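Local coordinates for protein 3-polyprenyl-4-hydroxybenzoate decarboxylase and related decarboxylases (Pelotomaculum thermopropionicum SI, PDB 6H6V) that interconverts furan-2,5-dicarboxylic acid and 2-furoic acid by reversible decarboxylation with prenylated FMN, a UbiD-family enzyme that may also decarboxylate 4-hydroxybenzoate, at residues F[257-262]-F[294-299]. Numbering follows the deposited sequence.
Sequences FGEYPR and REHLLL. With FMN (flavin mononucleotide), chain B.
His296 and Glu259 meet beside the flavin of a UbiD-type active site, where the loop following strand 252-258 of the FMN-binding domain faces the first turn of helix 294-315. Glu259 comes to the edge of the imidazole, its OE2 lying in the ring plane 3.8 Å from His296 CE1; no hydrogen bond forms between them, and carboxylate and ring planes are turned 59° apart. The carboxylate is gripped at both oxygens: OE2 takes the backbone N-H of Tyr260 through its anti lone pair (Tyr260 N to Glu259 OE2, 3.1 Å), and OE1 makes a salt bridge with the flavin-binding Arg152. With CG anti to the backbone N (chi1 -172°), the His296 ring extends from the helix toward the loop; its ND1 is hydrogen-bonded to the backbone N of Ala292, which limits its rotation, while CD2 and NE2 lie by the dimethylbenzene end of FMN. Leu299, one turn further on, sets CB against FMN C8M at 3.8 Å. On the loop side of the histidine, Tyr260 presents its CB to His296 CE1 at 3.7 Å and turns its ring aside, toward Arg331 and Asn401. Arg262 extends past Leu297, whose CD1 sits at the edge of the guanidinium, whereas Leu297 CD2 packs 4.0 Å from Tyr260 CB and 3.7 Å from Tyr260 O.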
loop_
_atom_site.group_PDB
_atom_site.type_symbol
_atom_site.label_atom_id
_atom_site.label_comp_id
_atom_site.label_asym_id
_atom_site.label_seq_id
_atom_site.Cartn_x
_atom_site.Cartn_y
_atom_site.Cartn_z
ATOM N N PHE F 257 10.268 -30.191 23.004
ATOM C CA PHE F 257 11.143 -30.934 22.097
ATOM C C PHE F 257 11.627 -29.997 20.993
ATOM O O PHE F 257 10.835 -29.217 20.450
ATOM C CB PHE F 257 10.350 -32.088 21.493
ATOM C CG PHE F 257 11.133 -32.940 20.537
ATOM C CD1 PHE F 257 12.117 -33.801 21.005
ATOM C CD2 PHE F 257 10.879 -32.890 19.159
ATOM C CE1 PHE F 257 12.835 -34.603 20.126
ATOM C CE2 PHE F 257 11.597 -33.690 18.277
ATOM C CZ PHE F 257 12.573 -34.544 18.755
ATOM N N GLY F 258 12.915 -30.056 20.670
ATOM C CA GLY F 258 13.468 -29.253 19.581
ATOM C C GLY F 258 12.929 -29.786 18.258
ATOM O O GLY F 258 13.072 -30.979 17.957
ATOM N N GLU F 259 12.306 -28.909 17.476
ATOM C CA GLU F 259 11.582 -29.307 16.274
ATOM C C GLU F 259 12.218 -28.805 14.963
ATOM O O GLU F 259 13.241 -28.122 14.971
ATOM C CB GLU F 259 10.114 -28.860 16.389
ATOM C CG GLU F 259 9.167 -29.933 16.926
ATOM C CD GLU F 259 9.115 -31.225 16.082
ATOM O OE1 GLU F 259 8.535 -32.224 16.598
ATOM O OE2 GLU F 259 9.638 -31.261 14.925
ATOM N N TYR F 260 11.595 -29.153 13.834
ATOM C CA TYR F 260 12.106 -28.844 12.492
ATOM C C TYR F 260 12.560 -27.397 12.229
ATOM O O TYR F 260 13.536 -27.200 11.489
ATOM C CB TYR F 260 11.115 -29.302 11.400
ATOM C CG TYR F 260 9.814 -28.520 11.398
ATOM C CD1 TYR F 260 9.724 -27.263 10.769
ATOM C CD2 TYR F 260 8.675 -29.025 12.037
ATOM C CE1 TYR F 260 8.543 -26.536 10.794
ATOM C CE2 TYR F 260 7.492 -28.309 12.059
ATOM C CZ TYR F 260 7.422 -27.063 11.440
ATOM O OH TYR F 260 6.240 -26.347 11.466
ATOM N N PRO F 261 11.890 -26.381 12.833
ATOM C CA PRO F 261 12.305 -25.024 12.487
ATOM C C PRO F 261 13.384 -24.439 13.399
ATOM O O PRO F 261 13.560 -23.220 13.438
ATOM C CB PRO F 261 11.000 -24.246 12.628
ATOM C CG PRO F 261 10.320 -24.894 13.776
ATOM C CD PRO F 261 10.778 -26.344 13.805
ATOM N N ARG F 262 14.115 -25.295 14.108
ATOM C CA ARG F 262 15.134 -24.881 15.054
ATOM C C ARG F 262 14.522 -24.075 16.228
ATOM O O ARG F 262 15.194 -23.243 16.800
ATOM C CB ARG F 262 16.326 -24.181 14.350
ATOM C CG ARG F 262 17.174 -25.135 13.482
ATOM C CD ARG F 262 18.169 -24.484 12.509
ATOM N NE ARG F 262 18.058 -25.076 11.146
ATOM C CZ ARG F 262 18.457 -24.515 9.989
ATOM N NH1 ARG F 262 19.090 -23.328 9.952
ATOM N NH2 ARG F 262 18.238 -25.164 8.835
ATOM N N ARG F 294 19.155 -32.435 7.775
ATOM C CA ARG F 294 18.770 -32.514 6.381
ATOM C C ARG F 294 17.883 -33.736 6.124
ATOM O O ARG F 294 16.940 -33.667 5.339
ATOM C CB ARG F 294 20.027 -32.594 5.518
ATOM C CG ARG F 294 20.088 -31.552 4.451
ATOM C CD ARG F 294 20.223 -30.149 5.037
ATOM N NE ARG F 294 20.697 -29.314 3.955
ATOM C CZ ARG F 294 21.093 -28.064 4.062
ATOM N NH1 ARG F 294 21.013 -27.440 5.220
ATOM N NH2 ARG F 294 21.541 -27.445 2.979
ATOM N N GLU F 295 18.205 -34.847 6.782
ATOM C CA GLU F 295 17.382 -36.053 6.757
ATOM C C GLU F 295 15.945 -35.728 7.177
ATOM O O GLU F 295 14.995 -36.058 6.468
ATOM C CB GLU F 295 17.985 -37.112 7.690
ATOM C CG GLU F 295 17.273 -38.461 7.695
ATOM C CD GLU F 295 17.975 -39.525 8.556
ATOM O OE1 GLU F 295 18.492 -39.191 9.660
ATOM O OE2 GLU F 295 17.991 -40.706 8.130
ATOM N N HIS F 296 15.814 -35.058 8.321
ATOM C CA HIS F 296 14.521 -34.622 8.837
ATOM C C HIS F 296 13.786 -33.715 7.866
ATOM O O HIS F 296 12.620 -33.942 7.551
ATOM C CB HIS F 296 14.698 -33.896 10.168
ATOM C CG HIS F 296 13.412 -33.572 10.865
ATOM N ND1 HIS F 296 13.371 -32.841 12.027
ATOM C CD2 HIS F 296 12.120 -33.832 10.551
ATOM C CE1 HIS F 296 12.121 -32.684 12.418
ATOM N NE2 HIS F 296 11.340 -33.285 11.545
ATOM N N LEU F 297 14.472 -32.685 7.400
ATOM C CA LEU F 297 13.838 -31.681 6.560
ATOM C C LEU F 297 13.448 -32.230 5.194
ATOM O O LEU F 297 12.351 -31.982 4.732
ATOM C CB LEU F 297 14.723 -30.437 6.436
ATOM C CG LEU F 297 14.954 -29.686 7.758
ATOM C CD1 LEU F 297 15.955 -28.559 7.590
ATOM C CD2 LEU F 297 13.659 -29.137 8.337
ATOM N N LEU F 298 14.323 -32.985 4.562
ATOM C CA LEU F 298 14.044 -33.502 3.221
ATOM C C LEU F 298 12.966 -34.573 3.155
ATOM O O LEU F 298 12.342 -34.731 2.104
ATOM C CB LEU F 298 15.319 -33.997 2.562
ATOM C CG LEU F 298 16.320 -32.906 2.225
ATOM C CD1 LEU F 298 17.540 -33.612 1.637
ATOM C CD2 LEU F 298 15.748 -31.891 1.243
ATOM N N LEU F 299 12.737 -35.302 4.249
ATOM C CA LEU F 299 11.661 -36.311 4.271
ATOM C C LEU F 299 10.323 -35.657 3.989
ATOM O O LEU F 299 9.607 -36.065 3.093
ATOM C CB LEU F 299 11.596 -37.059 5.605
ATOM C CG LEU F 299 12.542 -38.245 5.743
ATOM C CD1 LEU F 299 12.459 -38.773 7.173
ATOM C CD2 LEU F 299 12.159 -39.349 4.762
HETATM N N1 FMN B . 3.635 -35.440 12.864
HETATM C C2 FMN B . 3.103 -35.324 14.103
HETATM O O2 FMN B . 1.861 -35.171 14.197
HETATM N N3 FMN B . 3.861 -35.378 15.225
HETATM C C4 FMN B . 5.189 -35.558 15.193
HETATM O O4 FMN B . 5.902 -35.634 16.229
HETATM C C4A FMN B . 5.799 -35.687 13.868
HETATM N N5 FMN B . 7.098 -35.873 13.768
HETATM C C5A FMN B . 7.667 -36.007 12.575
HETATM C C6 FMN B . 9.027 -36.207 12.578
HETATM C C7 FMN B . 9.690 -36.357 11.386
HETATM C C7M FMN B . 11.158 -36.585 11.566
HETATM C C8 FMN B . 8.939 -36.302 10.071
HETATM C C8M FMN B . 9.583 -36.432 8.710
HETATM C C9 FMN B . 7.564 -36.101 10.091
HETATM C C9A FMN B . 6.885 -35.947 11.305
HETATM N N10 FMN B . 5.493 -35.753 11.408
HETATM C C10 FMN B . 4.948 -35.606 12.684
HETATM C "C1'" FMN B . 4.615 -35.604 10.242
HETATM C "C2'" FMN B . 3.772 -36.779 9.815
HETATM O "O2'" FMN B . 4.405 -38.058 9.965
HETATM C "C3'" FMN B . 3.548 -36.529 8.352
HETATM O "O3'" FMN B . 3.107 -35.202 8.125
HETATM C "C4'" FMN B . 2.572 -37.513 7.796
HETATM O "O4'" FMN B . 2.564 -37.225 6.375
HETATM C "C5'" FMN B . 1.183 -37.477 8.479
HETATM O "O5'" FMN B . 0.176 -37.836 7.508
HETATM P P FMN B . -1.055 -38.884 7.609
HETATM O O1P FMN B . -1.698 -38.471 8.910
HETATM O O2P FMN B . -1.790 -38.671 6.295
HETATM O O3P FMN B . -0.442 -40.256 7.659
#